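Local coordinates for protein lactate dehydrogenase (Eimeria maxima, PDB 6CT6) that probably catalyses the NADH-dependent interconversion of pyruvate and lactate, and binds the reduced cofactor together with the substrate analogue oxamate, at residues V80-A85 against T248-M253; Q180-G185 against L264-C269. All coordinates share one frame; numbering follows the deposited sequence.

Contact 1 (V80-A85 against T248-M253). With NAI (1,4-dihydronicotinamide adenine dinucleotide), chain D.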
loop_
_atom_site.group_PDB
_atom_site.type_symbol
_atom_site.label_atom_id
_atom_site.label_comp_id
_atom_site.label_asym_id
_atom_site.label_seq_id
_atom_site.Cartn_x
_atom_site.Cartn_y
_atom_site.Cartn_z
ATOM N N VAL B 80 5.374 -16.219 -11.312
ATOM C CA VAL B 80 4.680 -15.094 -11.926
ATOM C C VAL B 80 5.632 -13.906 -11.953
ATOM O O VAL B 80 6.402 -13.692 -11.012
ATOM C CB VAL B 80 3.383 -14.742 -11.164
ATOM C CG1 VAL B 80 2.724 -13.501 -11.755
ATOM C CG2 VAL B 80 2.413 -15.915 -11.185
ATOM N N VAL B 81 5.579 -13.134 -13.038
ATOM C CA VAL B 81 6.338 -11.895 -13.177
ATOM C C VAL B 81 5.341 -10.784 -13.485
ATOM O O VAL B 81 4.553 -10.899 -14.432
ATOM C CB VAL B 81 7.406 -11.990 -14.281
ATOM C CG1 VAL B 81 8.180 -10.680 -14.399
ATOM C CG2 VAL B 81 8.370 -13.145 -14.019
ATOM N N ILE B 82 5.369 -9.718 -12.686
ATOM C CA ILE B 82 4.534 -8.540 -12.913
ATOM C C ILE B 82 5.461 -7.355 -13.160
ATOM O O ILE B 82 6.293 -7.021 -12.307
ATOM C CB ILE B 82 3.583 -8.263 -11.737
ATOM C CG1 ILE B 82 2.854 -9.546 -11.312
ATOM C CG2 ILE B 82 2.563 -7.211 -12.143
ATOM C CD1 ILE B 82 1.949 -9.382 -10.092
ATOM N N ILE B 83 5.307 -6.711 -14.318
ATOM C CA ILE B 83 6.262 -5.724 -14.821
ATOM C C ILE B 83 5.680 -4.328 -14.650
ATOM O O ILE B 83 4.623 -4.012 -15.213
ATOM C CB ILE B 83 6.613 -5.972 -16.296
ATOM C CG1 ILE B 83 7.251 -7.346 -16.484
ATOM C CG2 ILE B 83 7.565 -4.888 -16.814
ATOM C CD1 ILE B 83 7.239 -7.828 -17.926
ATOM N N THR B 84 6.386 -3.484 -13.899
ATOM C CA THR B 84 6.116 -2.053 -13.865
ATOM C C THR B 84 7.353 -1.235 -14.223
ATOM O O THR B 84 7.366 -0.017 -14.008
ATOM C CB THR B 84 5.588 -1.641 -12.486
ATOM O OG1 THR B 84 6.548 -1.966 -11.476
ATOM C CG2 THR B 84 4.259 -2.329 -12.176
ATOM N N ALA B 85 8.389 -1.877 -14.761
ATOM C CA ALA B 85 9.639 -1.196 -15.070
ATOM C C ALA B 85 9.434 -0.100 -16.109
ATOM O O ALA B 85 8.625 -0.233 -17.031
ATOM C CB ALA B 85 10.668 -2.206 -15.581
ATOM N N THR B 248 -3.689 -3.745 -7.066
ATOM C CA THR B 248 -4.628 -4.781 -6.649
ATOM C C THR B 248 -5.198 -5.521 -7.853
ATOM O O THR B 248 -5.351 -6.745 -7.818
ATOM C CB THR B 248 -5.738 -4.151 -5.810
ATOM O OG1 THR B 248 -5.156 -3.396 -4.738
ATOM C CG2 THR B 248 -6.665 -5.209 -5.224
ATOM N N SER B 249 -5.504 -4.798 -8.935
ATOM C CA SER B 249 -5.996 -5.443 -10.149
ATOM C C SER B 249 -5.002 -6.476 -10.664
ATOM O O SER B 249 -5.376 -7.617 -10.964
ATOM C CB SER B 249 -6.279 -4.392 -11.226
ATOM O OG SER B 249 -7.320 -3.515 -10.830
ATOM N N ALA B 250 -3.729 -6.089 -10.781
ATOM C CA ALA B 250 -2.711 -7.017 -11.262
ATOM C C ALA B 250 -2.583 -8.222 -10.341
ATOM O O ALA B 250 -2.420 -9.357 -10.808
ATOM C CB ALA B 250 -1.367 -6.303 -11.386
ATOM N N ILE B 251 -2.652 -7.997 -9.027
ATOM C CA ILE B 251 -2.441 -9.088 -8.079
ATOM C C ILE B 251 -3.593 -10.086 -8.142
ATOM O O ILE B 251 -3.386 -11.298 -8.013
ATOM C CB ILE B 251 -2.238 -8.522 -6.662
ATOM C CG1 ILE B 251 -0.803 -7.993 -6.498
ATOM C CG2 ILE B 251 -2.543 -9.565 -5.589
ATOM C CD1 ILE B 251 0.281 -9.073 -6.468
ATOM N N LEU B 252 -4.820 -9.605 -8.345
ATOM C CA LEU B 252 -5.946 -10.526 -8.474
ATOM C C LEU B 252 -5.793 -11.403 -9.709
ATOM O O LEU B 252 -6.135 -12.591 -9.678
ATOM C CB LEU B 252 -7.270 -9.756 -8.515
ATOM C CG LEU B 252 -7.689 -9.056 -7.217
ATOM C CD1 LEU B 252 -9.065 -8.416 -7.358
ATOM C CD2 LEU B 252 -7.671 -10.021 -6.031
ATOM N N MET B 253 -5.264 -10.842 -10.801
ATOM C CA MET B 253 -4.995 -11.648 -11.989
ATOM C C MET B 253 -3.954 -12.718 -11.687
ATOM O O MET B 253 -4.123 -13.888 -12.051
ATOM C CB MET B 253 -4.527 -10.751 -13.135
ATOM C CG MET B 253 -5.575 -9.756 -13.620
ATOM S SD MET B 253 -4.885 -8.437 -14.653
ATOM C CE MET B 253 -4.239 -9.381 -16.033
HETATM P PA NAI D . 7.426 4.260 -10.790
HETATM O O1A NAI D . 8.344 5.241 -11.484
HETATM O O2A NAI D . 7.000 4.515 -9.364
HETATM O O5B NAI D . 8.140 2.821 -10.847
HETATM C C5B NAI D . 8.837 2.396 -12.014
HETATM C C4B NAI D . 10.098 1.679 -11.564
HETATM O O4B NAI D . 10.697 0.940 -12.631
HETATM C C3B NAI D . 11.160 2.652 -11.060
HETATM O O3B NAI D . 11.439 2.380 -9.685
HETATM C C2B NAI D . 12.373 2.391 -11.933
HETATM O O2B NAI D . 13.606 2.494 -11.220
HETATM C C1B NAI D . 12.098 0.969 -12.384
HETATM N N9A NAI D . 12.873 0.514 -13.560
HETATM C C8A NAI D . 13.367 1.226 -14.593
HETATM N N7A NAI D . 14.025 0.400 -15.454
HETATM C C5A NAI D . 13.955 -0.850 -14.959
HETATM C C6A NAI D . 14.422 -2.197 -15.344
HETATM N N6A NAI D . 15.129 -2.392 -16.476
HETATM N N1A NAI D . 14.119 -3.231 -14.526
HETATM C C2A NAI D . 13.412 -3.067 -13.391
HETATM N N3A NAI D . 12.961 -1.872 -12.985
HETATM C C4A NAI D . 13.197 -0.759 -13.712
HETATM O O3 NAI D . 6.113 4.062 -11.713
HETATM P PN NAI D . 4.728 3.374 -11.241
HETATM O O1N NAI D . 3.847 4.435 -10.625
HETATM O O2N NAI D . 5.042 2.112 -10.471
HETATM O O5D NAI D . 4.093 2.978 -12.667
HETATM C C5D NAI D . 4.761 2.020 -13.481
HETATM C C4D NAI D . 4.119 1.896 -14.856
HETATM O O4D NAI D . 2.751 1.480 -14.755
HETATM C C3D NAI D . 4.121 3.227 -15.591
HETATM O O3D NAI D . 4.508 3.003 -16.948
HETATM C C2D NAI D . 2.684 3.688 -15.513
HETATM O O2D NAI D . 2.313 4.562 -16.580
HETATM C C1D NAI D . 1.966 2.351 -15.574
HETATM N N1N NAI D . 0.554 2.344 -15.168
HETATM C C2N NAI D . -0.219 1.490 -15.840
HETATM C C3N NAI D . -1.564 1.344 -15.579
HETATM C C7N NAI D . -2.328 0.357 -16.412
HETATM O O7N NAI D . -1.709 -0.449 -17.090
HETATM N N7N NAI D . -3.655 0.384 -16.413
HETATM C C4N NAI D . -2.238 2.149 -14.500
HETATM C C5N NAI D . -1.296 3.046 -13.836
HETATM C C6N NAI D . 0.053 3.102 -14.185
#

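Contact 2 (Q180-G185 against L264-C269)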
loop_
_atom_site.group_PDB
_atom_site.type_symbol
_atom_site.label_atom_id
_atom_site.label_comp_id
_atom_site.label_asym_id
_atom_site.label_seq_id
_atom_site.Cartn_x
_atom_site.Cartn_y
_atom_site.Cartn_z
ATOM N N GLN B 180 -21.781 -5.510 -12.695
ATOM C CA GLN B 180 -20.937 -6.063 -13.744
ATOM C C GLN B 180 -20.724 -4.994 -14.807
ATOM O O GLN B 180 -21.690 -4.387 -15.284
ATOM C CB GLN B 180 -21.560 -7.314 -14.364
ATOM C CG GLN B 180 -21.647 -8.521 -13.434
ATOM C CD GLN B 180 -22.720 -8.382 -12.370
ATOM O OE1 GLN B 180 -23.855 -8.000 -12.659
ATOM N NE2 GLN B 180 -22.364 -8.690 -11.128
ATOM N N GLY B 181 -19.462 -4.760 -15.164
ATOM C CA GLY B 181 -19.116 -3.700 -16.090
ATOM C C GLY B 181 -17.787 -3.951 -16.770
ATOM O O GLY B 181 -16.866 -4.489 -16.146
ATOM N N MET B 182 -17.665 -3.571 -18.042
ATOM C CA MET B 182 -16.457 -3.833 -18.812
ATOM C C MET B 182 -16.040 -2.599 -19.598
ATOM O O MET B 182 -16.883 -1.902 -20.174
ATOM C CB MET B 182 -16.659 -5.002 -19.774
ATOM C CG MET B 182 -16.857 -6.337 -19.085
ATOM S SD MET B 182 -17.002 -7.698 -20.255
ATOM C CE MET B 182 -18.650 -7.399 -20.890
ATOM N N VAL B 183 -14.733 -2.336 -19.609
ATOM C CA VAL B 183 -14.108 -1.361 -20.497
ATOM C C VAL B 183 -13.114 -2.138 -21.351
ATOM O O VAL B 183 -12.131 -2.676 -20.827
ATOM C CB VAL B 183 -13.402 -0.234 -19.728
ATOM C CG1 VAL B 183 -12.775 0.762 -20.700
ATOM C CG2 VAL B 183 -14.357 0.474 -18.775
ATOM N N ILE B 184 -13.364 -2.203 -22.659
ATOM C CA ILE B 184 -12.498 -2.967 -23.551
ATOM C C ILE B 184 -11.701 -2.017 -24.439
ATOM O O ILE B 184 -11.898 -0.797 -24.409
ATOM C CB ILE B 184 -13.301 -3.966 -24.407
ATOM C CG1 ILE B 184 -14.296 -3.238 -25.320
ATOM C CG2 ILE B 184 -14.027 -4.958 -23.510
ATOM C CD1 ILE B 184 -14.909 -4.124 -26.394
ATOM N N GLY B 185 -10.792 -2.579 -25.231
ATOM C CA GLY B 185 -10.058 -1.806 -26.213
ATOM C C GLY B 185 -8.663 -1.436 -25.757
ATOM O O GLY B 185 -7.969 -2.242 -25.129
ATOM N N LEU B 264 -12.777 -14.107 -14.577
ATOM C CA LEU B 264 -12.820 -13.353 -15.820
ATOM C C LEU B 264 -12.254 -11.956 -15.594
ATOM O O LEU B 264 -12.688 -11.244 -14.682
ATOM C CB LEU B 264 -14.253 -13.274 -16.345
ATOM C CG LEU B 264 -14.456 -12.656 -17.727
ATOM C CD1 LEU B 264 -15.669 -13.284 -18.387
ATOM C CD2 LEU B 264 -14.621 -11.147 -17.636
ATOM N N PHE B 265 -11.292 -11.572 -16.429
ATOM C CA PHE B 265 -10.676 -10.251 -16.385
ATOM C C PHE B 265 -10.604 -9.697 -17.800
ATOM O O PHE B 265 -10.139 -10.388 -18.711
ATOM C CB PHE B 265 -9.253 -10.292 -15.808
ATOM C CG PHE B 265 -9.155 -10.862 -14.421
ATOM C CD1 PHE B 265 -9.352 -10.059 -13.309
ATOM C CD2 PHE B 265 -8.819 -12.192 -14.230
ATOM C CE1 PHE B 265 -9.240 -10.583 -12.034
ATOM C CE2 PHE B 265 -8.705 -12.721 -12.957
ATOM C CZ PHE B 265 -8.915 -11.917 -11.859
ATOM N N VAL B 266 -11.045 -8.456 -17.986
ATOM C CA VAL B 266 -10.697 -7.743 -19.212
ATOM C C VAL B 266 -9.202 -7.444 -19.145
ATOM O O VAL B 266 -8.754 -6.678 -18.288
ATOM C CB VAL B 266 -11.516 -6.459 -19.386
ATOM C CG1 VAL B 266 -11.133 -5.767 -20.692
ATOM C CG2 VAL B 266 -13.007 -6.762 -19.357
ATOM N N SER B 267 -8.427 -8.063 -20.032
ATOM C CA SER B 267 -6.978 -7.940 -20.028
ATOM C C SER B 267 -6.496 -7.795 -21.465
ATOM O O SER B 267 -7.166 -8.213 -22.413
ATOM C CB SER B 267 -6.313 -9.155 -19.365
ATOM O OG SER B 267 -6.915 -9.452 -18.115
ATOM N N SER B 268 -5.319 -7.193 -21.619
ATOM C CA SER B 268 -4.711 -7.061 -22.939
ATOM C C SER B 268 -4.150 -8.413 -23.365
ATOM O O SER B 268 -3.166 -8.893 -22.794
ATOM C CB SER B 268 -3.625 -5.989 -22.914
ATOM O OG SER B 268 -3.103 -5.769 -24.212
ATOM N N CYS B 269 -4.778 -9.027 -24.367
ATOM C CA CYS B 269 -4.438 -10.370 -24.812
ATOM C C CYS B 269 -4.031 -10.360 -26.277
ATOM O O CYS B 269 -4.532 -9.560 -27.073
ATOM C CB CYS B 269 -5.622 -11.333 -24.645
ATOM S SG CYS B 269 -6.131 -11.630 -22.953
#

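Contact 1 (V80-A85 against T248-M253)
Ile82, on a central parallel strand of the Rossmann fold that binds NADH, meets Ala250 and Ile251 of helix 244-259, so the contact joins the nucleotide-binding part of the chain to the C-terminal part. The isoleucine reaches the helix with both branches. Its CG1 stands beside the backbone N and anti to the carbonyl carbon (chi1 -48°), which leaves CG2 anti to N and facing the methyl of Ala250, with Ile82 CG2 and Ala250 CB 4.1 Å apart. The longer branch carries CD1 on to Ile251. Ile251 starts with its CB directed away from the strand, yet its chain bends back at chi2 (-70°), and the two isoleucine side chains cross at about a right angle. Met24 of helix 19-31 touches both isoleucines, and Ile130 touches Ile82 and Ala250; the junction is apolar and buried, with no hydrogen bond across it. Beyond the strand end the chain turns to the cofactor: the Thr84 carbonyl O lies 3.3 Å from C5D of NADH, and the Ala85 CB lies 3.5 Å from C4A and N3A of the adenine. Between the strand and the helix, the closest approach is methyl to methyl, Ile82 CD1 to Ile251 CD1 at 4.0 Å.

Contact 2 (Q180-G185 against L264-C269)
Val266 carries the contact from strand 263-272, its side chain directed at the segment 180-185 and its two methyls divided between Met182 and Ile184. The apolar contacts come first. CG2 of Val266 meets the inner part of the methionine, 3.9 Å from Met182 CG and 4.1 Å from Met182 CB, and the two side chains cross at about a right angle. The other methyl, Val266 CG1, is turned to the isoleucine, 4.1 Å from Ile184 CG2. That branch of Ile184 is the one on offer because Ile184 CG1 sits between the backbone N and the carbonyl carbon (chi1 62°), and the longer arm leads away from Val266; Leu194 also packs on the Ile184 side chain.

The second kind of contact is with the backbone: Val266 CG1 lies 3.3 Å from the carbonyl O of Val183, a close van der Waals approach of a methyl to a peptide oxygen. Backbone pairing lies elsewhere: Met182 bonds to Leu194 and Ile184 to Leu192, at and just past strand 192-193 of the small antiparallel sheet, and Phe265 to Cys286 in the large mixed one. Ser161 of helix 157-172 bridges the two sides, its OG bonded to the Val183 N while its side chain touches Val266.

Strands of the C-terminal domain from two sheets, the small antiparallel one and the mixed one that continues into the Rossmann strands, thus meet through one valine packed on two side chains and a peptide oxygen. Next to it Gly185 bonds through its backbone to Gly283 of strand 281-289, but no hydrogen bond joins the two segments themselves, whose contact rests on the Val266 methyls.

Both contacts are buried and apolar, without a hydrogen bond across either, but they join different elements. Contact 1 sets a strand of the nucleotide-binding fold against a helix and lies nearer the centre of the chain; its helix also meets the second subunit, where Thr248 is hydrogen-bonded to Asn56 of the second subunit. Contact 2 sets strands of two sheets against each other, lies farther out with a partly exposed methionine, and adds a peptide oxygen to the methyls. Helix 244-259 leads into strand 263-272, and the two contacts touch directly: Met253 CG packs 3.8 Å from Phe265 CD1. Strands 80-83 and 263-272 belong to the same mixed sheet.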